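PDB 5T8V: putative uncharacterized protein from Chaetomium thermophilum, which probably acts as a cohesin loader that binds chromatin, the chain here being the C-terminal, HEAT-repeat part of Scc2. Local coordinates for residues Q271-G274 with I275-I279; H899-F902 with L903-R907; I1129-I1132 with A1133-Q1137. All coordinates share one frame; numbering follows the deposited sequence.

Contact 1. Residues Q271-G274 with I275-I279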
# COMPACT_ATOMS: atom_id res chain seq x y z
N GLN A 271 -23.05 11.80 -39.59
CA GLN A 271 -23.09 12.73 -38.46
C GLN A 271 -23.21 12.02 -37.12
O GLN A 271 -23.46 12.69 -36.10
CB GLN A 271 -24.25 13.72 -38.64
CG GLN A 271 -25.61 13.08 -38.90
CD GLN A 271 -26.68 14.11 -39.18
OE1 GLN A 271 -26.40 15.31 -39.27
NE2 GLN A 271 -27.93 13.66 -39.32
N ARG A 272 -23.02 10.70 -37.07
CA ARG A 272 -23.14 9.98 -35.80
C ARG A 272 -22.22 10.58 -34.74
O ARG A 272 -22.67 10.99 -33.67
CB ARG A 272 -22.83 8.50 -36.01
CG ARG A 272 -23.98 7.76 -36.67
CD ARG A 272 -23.60 6.33 -36.98
NE ARG A 272 -24.68 5.62 -37.65
CZ ARG A 272 -24.55 4.43 -38.22
NH1 ARG A 272 -23.38 3.81 -38.21
NH2 ARG A 272 -25.60 3.86 -38.81
N GLN A 273 -20.91 10.64 -35.04
CA GLN A 273 -19.97 11.24 -34.10
C GLN A 273 -20.42 12.63 -33.67
O GLN A 273 -20.17 13.03 -32.53
CB GLN A 273 -18.58 11.32 -34.74
CG GLN A 273 -17.51 11.86 -33.81
CD GLN A 273 -16.15 12.00 -34.48
OE1 GLN A 273 -15.98 11.65 -35.65
NE2 GLN A 273 -15.17 12.51 -33.73
N GLY A 274 -21.08 13.37 -34.56
CA GLY A 274 -21.60 14.67 -34.19
C GLY A 274 -22.64 14.55 -33.11
O GLY A 274 -22.52 15.15 -32.03
N ILE A 275 -23.67 13.75 -33.37
CA ILE A 275 -24.78 13.56 -32.44
C ILE A 275 -24.21 13.28 -31.05
O ILE A 275 -24.38 14.08 -30.13
CB ILE A 275 -25.70 12.42 -32.91
CG1 ILE A 275 -26.35 12.79 -34.24
CG2 ILE A 275 -26.76 12.11 -31.86
CD1 ILE A 275 -27.00 11.63 -34.96
N ILE A 276 -23.53 12.15 -30.91
CA ILE A 276 -22.87 11.77 -29.66
C ILE A 276 -22.19 13.00 -29.08
O ILE A 276 -22.49 13.42 -27.96
CB ILE A 276 -21.87 10.63 -29.88
CG1 ILE A 276 -22.62 9.33 -30.22
CG2 ILE A 276 -20.99 10.43 -28.64
CD1 ILE A 276 -21.72 8.19 -30.65
N ASP A 277 -21.29 13.61 -29.87
CA ASP A 277 -20.53 14.74 -29.37
C ASP A 277 -21.44 15.77 -28.71
O ASP A 277 -21.27 16.11 -27.54
CB ASP A 277 -19.72 15.37 -30.51
CG ASP A 277 -18.40 14.67 -30.75
OD1 ASP A 277 -18.28 13.48 -30.38
OD2 ASP A 277 -17.48 15.30 -31.31
N GLU A 278 -22.45 16.25 -29.45
CA GLU A 278 -23.28 17.30 -28.88
C GLU A 278 -24.06 16.78 -27.67
O GLU A 278 -24.18 17.48 -26.66
CB GLU A 278 -24.22 17.88 -29.94
CG GLU A 278 -25.04 16.89 -30.73
CD GLU A 278 -25.76 17.55 -31.90
OE1 GLU A 278 -25.56 18.77 -32.10
OE2 GLU A 278 -26.51 16.86 -32.62
N ILE A 279 -24.54 15.53 -27.74
CA ILE A 279 -25.23 14.96 -26.58
C ILE A 279 -24.32 14.99 -25.36
O ILE A 279 -24.79 15.18 -24.23
CB ILE A 279 -25.71 13.53 -26.90
CG1 ILE A 279 -26.91 13.58 -27.85
CG2 ILE A 279 -26.09 12.78 -25.61
CD1 ILE A 279 -27.38 12.23 -28.34

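Contact 2. Residues H899-F902 with L903-R907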
# COMPACT_ATOMS: atom_id res chain seq x y z
N HIS A 899 15.55 -18.98 58.66
CA HIS A 899 15.57 -20.41 58.95
C HIS A 899 17.02 -20.82 59.16
O HIS A 899 17.72 -21.22 58.23
CB HIS A 899 14.91 -21.20 57.83
CG HIS A 899 13.62 -20.61 57.35
ND1 HIS A 899 12.39 -21.13 57.69
CD2 HIS A 899 13.37 -19.55 56.55
CE1 HIS A 899 11.43 -20.41 57.13
NE2 HIS A 899 12.00 -19.45 56.43
N ALA A 900 17.48 -20.72 60.41
CA ALA A 900 18.90 -20.88 60.72
C ALA A 900 19.46 -22.18 60.15
O ALA A 900 20.42 -22.18 59.37
CB ALA A 900 19.11 -20.82 62.23
N GLN A 901 18.88 -23.32 60.56
CA GLN A 901 19.42 -24.60 60.14
C GLN A 901 19.43 -24.74 58.62
O GLN A 901 20.35 -25.34 58.05
CB GLN A 901 18.62 -25.74 60.77
CG GLN A 901 19.25 -27.12 60.60
CD GLN A 901 20.60 -27.24 61.29
OE1 GLN A 901 20.74 -26.90 62.46
NE2 GLN A 901 21.60 -27.71 60.55
N PHE A 902 18.43 -24.17 57.94
CA PHE A 902 18.42 -24.19 56.48
C PHE A 902 19.65 -23.49 55.92
O PHE A 902 20.38 -24.06 55.10
CB PHE A 902 17.14 -23.54 55.96
CG PHE A 902 17.03 -23.53 54.46
CD1 PHE A 902 16.53 -24.62 53.78
CD2 PHE A 902 17.42 -22.41 53.74
CE1 PHE A 902 16.43 -24.61 52.40
CE2 PHE A 902 17.32 -22.39 52.36
CZ PHE A 902 16.82 -23.49 51.69
N LEU A 903 19.89 -22.25 56.34
CA LEU A 903 21.07 -21.52 55.89
C LEU A 903 22.34 -22.31 56.16
O LEU A 903 23.16 -22.52 55.26
CB LEU A 903 21.13 -20.16 56.58
CG LEU A 903 20.28 -19.03 55.98
CD1 LEU A 903 18.83 -19.45 55.80
CD2 LEU A 903 20.36 -17.80 56.86
N THR A 904 22.52 -22.76 57.40
CA THR A 904 23.72 -23.51 57.77
C THR A 904 23.94 -24.70 56.84
O THR A 904 25.02 -24.87 56.25
CB THR A 904 23.62 -23.97 59.22
OG1 THR A 904 23.49 -22.83 60.08
CG2 THR A 904 24.86 -24.76 59.64
N ASP A 905 22.91 -25.54 56.69
CA ASP A 905 23.02 -26.71 55.82
C ASP A 905 23.38 -26.31 54.40
O ASP A 905 24.28 -26.89 53.79
CB ASP A 905 21.72 -27.50 55.84
CG ASP A 905 21.42 -28.10 57.20
OD1 ASP A 905 22.37 -28.43 57.93
OD2 ASP A 905 20.22 -28.24 57.53
N VAL A 906 22.69 -25.31 53.86
CA VAL A 906 22.96 -24.87 52.49
C VAL A 906 24.43 -24.49 52.34
O VAL A 906 25.09 -24.88 51.37
CB VAL A 906 22.03 -23.71 52.10
CG1 VAL A 906 22.48 -23.06 50.79
CG2 VAL A 906 20.60 -24.21 51.97
N ARG A 907 24.96 -23.71 53.29
CA ARG A 907 26.36 -23.32 53.21
C ARG A 907 27.27 -24.54 53.25
O ARG A 907 28.22 -24.64 52.46
CB ARG A 907 26.72 -22.35 54.33
CG ARG A 907 28.19 -21.95 54.33
CD ARG A 907 28.45 -20.75 55.21
NE ARG A 907 28.16 -21.02 56.62
CZ ARG A 907 28.30 -20.13 57.60
NH1 ARG A 907 28.72 -18.90 57.33
NH2 ARG A 907 28.01 -20.48 58.84

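Contact 3. Residues I1129-I1132 with A1133-Q1137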
# COMPACT_ATOMS: atom_id res chain seq x y z
N ILE A 1129 45.16 2.66 27.81
CA ILE A 1129 43.81 2.26 27.44
C ILE A 1129 43.43 2.88 26.10
O ILE A 1129 42.80 2.23 25.25
CB ILE A 1129 42.79 2.63 28.54
CG1 ILE A 1129 43.27 2.18 29.92
CG2 ILE A 1129 41.46 1.95 28.25
CD1 ILE A 1129 42.48 2.78 31.06
N THR A 1130 43.83 4.13 25.88
CA THR A 1130 43.63 4.76 24.58
C THR A 1130 44.31 3.96 23.48
O THR A 1130 43.69 3.65 22.45
CB THR A 1130 44.16 6.20 24.60
OG1 THR A 1130 43.44 6.97 25.58
CG2 THR A 1130 44.02 6.86 23.23
N ARG A 1131 45.58 3.60 23.68
CA ARG A 1131 46.30 2.81 22.69
C ARG A 1131 45.52 1.55 22.33
O ARG A 1131 45.31 1.25 21.15
CB ARG A 1131 47.69 2.44 23.21
CG ARG A 1131 48.50 1.58 22.25
CD ARG A 1131 49.80 1.10 22.88
NE ARG A 1131 49.56 0.36 24.12
CZ ARG A 1131 49.09 -0.88 24.18
NH1 ARG A 1131 48.79 -1.54 23.07
NH2 ARG A 1131 48.91 -1.46 25.36
N ILE A 1132 45.08 0.80 23.35
CA ILE A 1132 44.33 -0.43 23.08
C ILE A 1132 43.05 -0.12 22.31
O ILE A 1132 42.63 -0.88 21.44
CB ILE A 1132 44.04 -1.18 24.39
CG1 ILE A 1132 45.35 -1.65 25.03
CG2 ILE A 1132 43.12 -2.37 24.14
CD1 ILE A 1132 45.19 -2.21 26.43
N ALA A 1133 42.42 1.02 22.63
CA ALA A 1133 41.13 1.33 22.01
C ALA A 1133 41.28 1.72 20.54
O ALA A 1133 40.36 1.48 19.75
CB ALA A 1133 40.45 2.46 22.79
N THR A 1134 42.41 2.32 20.16
CA THR A 1134 42.58 2.88 18.83
C THR A 1134 43.60 2.11 17.99
O THR A 1134 44.07 2.62 16.97
CB THR A 1134 43.00 4.35 18.93
OG1 THR A 1134 44.27 4.45 19.58
CG2 THR A 1134 41.96 5.14 19.71
N SER A 1135 43.93 0.88 18.38
CA SER A 1135 44.91 0.08 17.66
C SER A 1135 44.29 -1.03 16.82
O SER A 1135 44.87 -1.43 15.81
CB SER A 1135 45.92 -0.54 18.63
OG SER A 1135 46.68 0.47 19.28
N THR A 1136 43.13 -1.54 17.22
CA THR A 1136 42.45 -2.60 16.50
C THR A 1136 40.96 -2.30 16.45
O THR A 1136 40.47 -1.35 17.06
CB THR A 1136 42.70 -3.97 17.14
OG1 THR A 1136 42.51 -3.88 18.56
CG2 THR A 1136 44.10 -4.47 16.83
N GLN A 1137 40.24 -3.13 15.69
CA GLN A 1137 38.80 -2.96 15.50
C GLN A 1137 38.02 -4.18 15.97
O GLN A 1137 36.90 -4.40 15.50
CB GLN A 1137 38.51 -2.67 14.02
CG GLN A 1137 37.22 -1.92 13.78
CD GLN A 1137 37.21 -1.20 12.44
OE1 GLN A 1137 36.65 -0.11 12.32
NE2 GLN A 1137 37.82 -1.81 11.44

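Contact 1. Residues Q271-G274 with I275-I279
Asp-277 swings its CG away from its own carbonyl carbon and in beside the backbone N (chi1 -84°), while Gln-273, one turn earlier, sends CG out anti to its backbone N with an extended chain beyond. The two side chains therefore cross, with OD1 of Asp-277 2.9 Å from the backbone O of Gln-273, two acceptors that form no hydrogen bond, and 3.9 Å from CG of Gln-273. The amide stands almost perpendicular to the carboxylate, the planes 86° apart. What fixes the spacing is the backbone, where N of Asp-277 donates to O of Gln-273 over 2.9 Å. Asp-277 also touches Phe-385 of helix 357-391. An alanine here removes the carboxylate and would probably leave CG of Gln-273 and the side chain of Phe-385 without that neighbour.

The two isoleucines make the apolar part of the turn. CG1 of Ile-275 rests 3.4 Å from O of Gln-271, the residue at the N-cap position, and its CD1 approaches CG of Gln-271 at 4.4 Å. From there Ile-275 and Ile-276 face Phe-265 of helix 247-267. Arg-272 reaches back to that helix, its NE and NH2 hydrogen-bonded to the carbonyls of Phe-265 and Leu-266. In Glu-278, chi1 (51°) sets CG between its backbone N and carbonyl carbon, 3.3 Å from O of Gly-274, the oxygen its backbone N bonds at 2.8 Å. The example illustrates the first turns of an amphipathic helix, isoleucines buried and acids and glutamines more exposed, among the neighbouring helices of a HEAT-repeat alpha-solenoid.

Contact 2. Residues H899-F902 with L903-R907
The carbonyl oxygen of Ala-900 is gripped twice by Thr-904: the backbone N donates to it at 2.9 Å, in a nearly straight bond, and the hydroxyl OG1 donates at 3.2 Å from above the carbonyl plane. This is the familiar threonine bond to the backbone one turn back, here in the opening turn of helix 900-910 of the HEAT-repeat solenoid. OG1 stands beside its own backbone N (chi1 -60°), so that both donors reach the one acceptor.

Along the outer side of the same turn runs a second polar pair. Gln-901 starts out anti to its backbone N but bends at chi2, bringing the amide across to Asp-905, one turn ahead. NE2 donates to OD1 of Asp-905 at 2.8 Å; the acceptor lies in the amide plane, yet OD1 is met from above the plane of the carboxylate, and the two flat groups are turned 43° from each other. A second, weak bond runs from NE2 to OD2. Asp-905 also touches Arg-866 of helix 866-870, as do Phe-902 and Val-906.

Away from this polar strip the turn becomes hydrophobic. His-899, at the N-cap position, accepts at its carbonyl from N of Leu-903, while its ring stacks on Phe-859. Phe-859 also meets the ring of Phe-902 edge-to-face. Leu-903 turns CD1 to the rim of the Phe-902 ring, 3.9 Å from CD2 and in the ring plane, and beyond it packs on Ile-932 and Leu-935 of helix 919-935. One face of the ring is taken by Val-906 in a CH-pi contact: its CG2 sits 3.9 Å from the Phe-902 centroid, 16° off the ring normal, offset toward the rim and 3.8 Å from CE2.

Contact 3. Residues I1129-I1132 with A1133-Q1137
From Ile-1129 to Ala-1133 the backbone keeps its helical turn, with N of Ala-1133 donating to O of Ile-1129 at 2.9 Å, and at Thr-1134 it departs from helical angles. N of Thr-1134 divides its donation between O of Thr-1130, at 2.9 Å, and O of Arg-1131, at 3.2 Å and well above that carbonyl's plane. The side chain of Thr-1134 adds a further hold. OG1 lies between its own backbone N and carbonyl carbon (chi1 63°), a rotation that turns it back to donate to O of Thr-1130 at 3.0 Å, making that oxygen a double acceptor. The hydroxyl of Thr-1130 itself turns the other way, to the carbonyl of Leu-1126.

Ser-1135 directs OG toward O of Arg-1131, though the modelled separation is too short to be trusted in detail. Methyl CB of Ala-1133 settles 3.4 Å from O of Ile-1129 and packs on Ala-1144. Thr-1136 bonds through OG1 to Asp-1138. This is the C-terminal end of helix 1115-1133, where the Thr-1134 hydroxyl bonds back to a helix carbonyl as the chain enters the loop before helix 1139-1154, within the Sister chromatid cohesion C-terminus region of the HEAT-repeat fold.

In the fold
Followed from the N terminus, the three contacts come strictly in series, with none nested in or crossing another. Each is local, joining consecutive residues and closing no long loop. Contact 1 opens helix 272-282, which settles among helices 218-232, 247-267, 305-315 and 357-391. Contact 2 opens helix 900-910, against helices 866-870 and 919-935, about 106 Å away between centres and across the chain's centre. Contact 3 marks the reverse event, where helix 1115-1133 ends and a short loop leads to helix 1139-1154; it packs on that helix and on 1065-1086 and 1163-1169. It lies on the same side as contact 2, their nearest atoms about 37 Å apart.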